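Local atomic coordinates of fibroblast growth factor 18 (Homo sapiens, PDB entry 4CJM), a protein that acts as a secreted growth factor that binds fibroblast growth factor receptors, regulates cell proliferation, differentiation and migration, and is required for normal bone development. Residues Val68-Pro71 against Glu77-Phe80; Glu82-Leu85 against Tyr89-Leu92. All coordinates share one frame; numbering follows the deposited sequence.

Interaction 1. Residues Val68-Pro71 against Glu77-Phe80; sequences VGKP and ECVF
The carboxylate of Glu77 is the flat group here, and the ammonium of Lys70 approaches it beyond one oxygen instead of over a face. NZ of Lys70 sits 4.1 Å from OE1 of Glu77, roughly on the prolongation of the CD-OE1 bond and slightly displaced from the carboxylate plane. The other oxygen, OE2, points away from the lysine and is hydrogen-bonded to Tyr97 OH, while a bound sulfate, probably from the crystallisation liquor, lies about 4 Å from the side chain. Glu77 reaches out with an extended chain (chi2 -174°). Lys70 instead bends at chi3 (71°), which leaves CD facing the sulfur and NZ nearer the acid: CD of Lys70 comes within 4.4 Å of SG of Cys78. That sulfur is half of the disulfide with Cys60, and Cys60 also pairs through its backbone with Val68. The covalent bond therefore ties segment 77-80 to the hairpin of strands 58-61 and 67-70 in this beta-trefoil domain. Lys70 and Cys78 stand 8.4 Å apart CA to CA, and no hydrogen bond crosses the segments. At this separation Lys70 and Glu77 fall short of a salt bridge. Their attraction is probably a weak electrostatic one, without a direct bond, with Tyr97 giving the carboxylate its direct hydrogen bond and the disulfide supplying the firm link nearby.

Interaction 2. Residues Glu82-Leu85 against Tyr89-Leu92; sequences EKVL and YTAL
Tyr89 O takes the backbone hydrogen bond from Leu85 N at 2.8 Å, the last rung before the turn of the antiparallel beta hairpin formed by strands 80-84 and 90-94 of the trefoil. This bond runs nearly straight on from the carbonyl, with a C=O...donor angle of 176°, and CB of Leu85 packs beside the same oxygen. Thr90 follows in a non-hydrogen-bonded pair with Val84. With its OG1 turned beside the backbone N (chi1 -69°), CG2 is left to face the Glu82 side chain, which slants across it and brings OE2 of Glu82 to 3.8 Å from Thr90 CG2. OE2 also forms a salt bridge with Lys127; its approach to the Thr90 methyl is a van der Waals contact. Ala91 makes the hydrogen-bonded pair with Lys83, using both backbone groups: Ala91 N gives to Lys83 O at 2.8 Å and Lys83 N to Ala91 O at 3.0 Å. On the face of Lys83 and Ala91, CB of Ala91 lies 4.1 Å from CD1 of Leu85. Leu92, back on the face of Glu82 and Thr90, pairs with Glu82 without hydrogen bonds and also touches Val48 and Ile50 of strand 47-52; its methyl CD2 rests 4.2 Å from CB of Glu82.

Interactions 1 and 2 follow one another along the chain: the first closes at Phe80, where strand 80-84 begins, and the second opens on that strand at Glu82. Their centres are about 18 Å apart, on opposite sides of the chain's centre, yet they meet directly through packing of Phe80 CD2 against Leu92 O at 4.1 Å. Strand 47-52 is a shared neighbour, since Val48 touches Phe80 as well as Glu82 and Leu92. The two differ in kind: a loose side-chain contact beside the Cys60-Cys78 disulfide at 68-71 with 77-80, backbone pairing at 82-85 with 89-92. No receptor is present; the sulfate about 4 Å from the Glu77 side chain is the ligand near interaction 1.

Interaction 1. Residues Val68-Pro71 against Glu77-Phe80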
loop_
_atom_site.group_PDB
_atom_site.type_symbol
_atom_site.label_atom_id
_atom_site.label_comp_id
_atom_site.label_asym_id
_atom_site.label_seq_id
_atom_site.Cartn_x
_atom_site.Cartn_y
_atom_site.Cartn_z
ATOM N N VAL A 68 4.018 5.356 -6.209
ATOM C CA VAL A 68 4.600 6.669 -6.083
ATOM C C VAL A 68 3.797 7.411 -5.009
ATOM O O VAL A 68 2.616 7.120 -4.795
ATOM C CB VAL A 68 4.642 7.304 -7.510
ATOM C CG1 VAL A 68 3.257 7.601 -8.084
ATOM C CG2 VAL A 68 5.518 8.541 -7.579
ATOM N N GLY A 69 4.468 8.269 -4.242
ATOM C CA GLY A 69 3.789 9.113 -3.262
ATOM C C GLY A 69 3.436 10.431 -3.915
ATOM O O GLY A 69 4.231 10.976 -4.683
ATOM N N LYS A 70 2.243 10.946 -3.610
ATOM C CA LYS A 70 1.792 12.231 -4.160
ATOM C C LYS A 70 1.096 13.077 -3.111
ATOM O O LYS A 70 0.317 12.559 -2.307
ATOM C CB LYS A 70 0.813 12.005 -5.309
ATOM C CG LYS A 70 1.372 11.144 -6.424
ATOM C CD LYS A 70 0.341 10.878 -7.489
ATOM C CE LYS A 70 0.042 12.112 -8.300
ATOM N NZ LYS A 70 -0.617 11.692 -9.562
ATOM N N PRO A 71 1.332 14.391 -3.134
ATOM C CA PRO A 71 0.633 15.238 -2.179
ATOM C C PRO A 71 -0.869 15.300 -2.437
ATOM O O PRO A 71 -1.657 15.404 -1.501
ATOM C CB PRO A 71 1.294 16.603 -2.361
ATOM C CG PRO A 71 1.882 16.579 -3.728
ATOM C CD PRO A 71 2.156 15.155 -4.081
ATOM N N GLU A 77 -6.096 6.932 -9.133
ATOM C CA GLU A 77 -4.843 6.217 -8.998
ATOM C C GLU A 77 -4.394 6.101 -7.538
ATOM O O GLU A 77 -3.505 5.314 -7.226
ATOM C CB GLU A 77 -3.748 6.930 -9.789
ATOM C CG GLU A 77 -3.944 6.933 -11.297
ATOM C CD GLU A 77 -2.764 7.535 -12.036
ATOM O OE1 GLU A 77 -2.053 8.383 -11.447
ATOM O OE2 GLU A 77 -2.535 7.162 -13.209
ATOM N N CYS A 78 -4.989 6.888 -6.645
ATOM C CA CYS A 78 -4.631 6.853 -5.235
ATOM C C CYS A 78 -5.646 6.087 -4.384
ATOM O O CYS A 78 -5.622 6.181 -3.165
ATOM C CB CYS A 78 -4.471 8.270 -4.714
ATOM S SG CYS A 78 -3.249 9.234 -5.644
ATOM N N VAL A 79 -6.491 5.286 -5.029
ATOM C CA VAL A 79 -7.477 4.459 -4.353
ATOM C C VAL A 79 -7.207 2.979 -4.634
ATOM O O VAL A 79 -6.802 2.596 -5.735
ATOM C CB VAL A 79 -8.896 4.772 -4.844
ATOM C CG1 VAL A 79 -9.929 3.948 -4.088
ATOM C CG2 VAL A 79 -9.186 6.249 -4.690
ATOM N N PHE A 80 -7.411 2.159 -3.612
ATOM C CA PHE A 80 -7.171 0.750 -3.705
ATOM C C PHE A 80 -8.360 0.019 -3.174
ATOM O O PHE A 80 -9.099 0.536 -2.351
ATOM C CB PHE A 80 -5.897 0.376 -2.948
ATOM C CG PHE A 80 -4.673 1.023 -3.523
ATOM C CD1 PHE A 80 -4.257 2.276 -3.101
ATOM C CD2 PHE A 80 -3.972 0.388 -4.527
ATOM C CE1 PHE A 80 -3.142 2.866 -3.674
ATOM C CE2 PHE A 80 -2.874 0.967 -5.109
ATOM C CZ PHE A 80 -2.451 2.202 -4.693
#

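Interaction 2. Residues Glu82-Leu85 against Tyr89-Leu92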
loop_
_atom_site.group_PDB
_atom_site.type_symbol
_atom_site.label_atom_id
_atom_site.label_comp_id
_atom_site.label_asym_id
_atom_site.label_seq_id
_atom_site.Cartn_x
_atom_site.Cartn_y
_atom_site.Cartn_z
ATOM N N GLU A 82 -9.430 -3.130 -1.051
ATOM C CA GLU A 82 -8.834 -3.916 0.010
ATOM C C GLU A 82 -9.492 -5.273 0.085
ATOM O O GLU A 82 -10.696 -5.369 0.286
ATOM C CB GLU A 82 -9.015 -3.202 1.326
ATOM C CG GLU A 82 -8.553 -4.021 2.511
ATOM C CD GLU A 82 -8.548 -3.227 3.797
ATOM O OE1 GLU A 82 -9.388 -2.304 3.958
ATOM O OE2 GLU A 82 -7.703 -3.543 4.653
ATOM N N LYS A 83 -8.696 -6.320 -0.084
ATOM C CA LYS A 83 -9.190 -7.684 -0.014
ATOM C C LYS A 83 -8.468 -8.458 1.075
ATOM O O LYS A 83 -7.237 -8.583 1.035
ATOM C CB LYS A 83 -8.882 -8.392 -1.322
ATOM C CG LYS A 83 -9.692 -7.940 -2.525
ATOM C CD LYS A 83 -8.803 -7.707 -3.742
ATOM C CE LYS A 83 -9.620 -7.357 -4.981
ATOM N NZ LYS A 83 -9.812 -8.519 -5.887
ATOM N N VAL A 84 -9.223 -9.014 2.010
ATOM C CA VAL A 84 -8.669 -10.004 2.925
ATOM C C VAL A 84 -8.743 -11.367 2.261
ATOM O O VAL A 84 -9.811 -11.875 1.979
ATOM C CB VAL A 84 -9.359 -9.962 4.315
ATOM C CG1 VAL A 84 -10.742 -10.607 4.308
ATOM C CG2 VAL A 84 -8.472 -10.618 5.363
ATOM N N LEU A 85 -7.587 -11.948 1.986
ATOM C CA LEU A 85 -7.512 -13.180 1.206
ATOM C C LEU A 85 -7.842 -14.389 2.063
ATOM O O LEU A 85 -7.951 -14.277 3.271
ATOM C CB LEU A 85 -6.116 -13.324 0.617
ATOM C CG LEU A 85 -5.662 -12.136 -0.236
ATOM C CD1 LEU A 85 -4.200 -12.261 -0.623
ATOM C CD2 LEU A 85 -6.528 -12.009 -1.472
ATOM N N TYR A 89 -3.862 -12.914 4.644
ATOM C CA TYR A 89 -3.141 -11.689 4.339
ATOM C C TYR A 89 -4.098 -10.743 3.656
ATOM O O TYR A 89 -5.163 -11.149 3.188
ATOM C CB TYR A 89 -1.942 -11.949 3.443
ATOM C CG TYR A 89 -0.827 -12.673 4.157
ATOM C CD1 TYR A 89 -0.801 -14.074 4.215
ATOM C CD2 TYR A 89 0.218 -11.967 4.755
ATOM C CE1 TYR A 89 0.234 -14.734 4.851
ATOM C CE2 TYR A 89 1.255 -12.621 5.380
ATOM C CZ TYR A 89 1.255 -14.000 5.430
ATOM O OH TYR A 89 2.274 -14.664 6.055
ATOM N N THR A 90 -3.708 -9.482 3.602
ATOM C CA THR A 90 -4.493 -8.477 2.951
ATOM C C THR A 90 -3.777 -8.096 1.686
ATOM O O THR A 90 -2.551 -7.983 1.685
ATOM C CB THR A 90 -4.634 -7.248 3.863
ATOM O OG1 THR A 90 -5.455 -7.576 4.991
ATOM C CG2 THR A 90 -5.303 -6.095 3.131
ATOM N N ALA A 91 -4.526 -7.930 0.600
ATOM C CA ALA A 91 -3.969 -7.360 -0.632
ATOM C C ALA A 91 -4.632 -6.037 -0.968
ATOM O O ALA A 91 -5.772 -5.771 -0.556
ATOM C CB ALA A 91 -4.118 -8.315 -1.810
ATOM N N LEU A 92 -3.911 -5.236 -1.753
ATOM C CA LEU A 92 -4.379 -3.928 -2.186
ATOM C C LEU A 92 -4.313 -3.812 -3.705
ATOM O O LEU A 92 -3.247 -3.616 -4.282
ATOM C CB LEU A 92 -3.513 -2.847 -1.534
ATOM C CG LEU A 92 -3.613 -2.755 0.000
ATOM C CD1 LEU A 92 -2.541 -1.835 0.528
ATOM C CD2 LEU A 92 -4.989 -2.283 0.474
#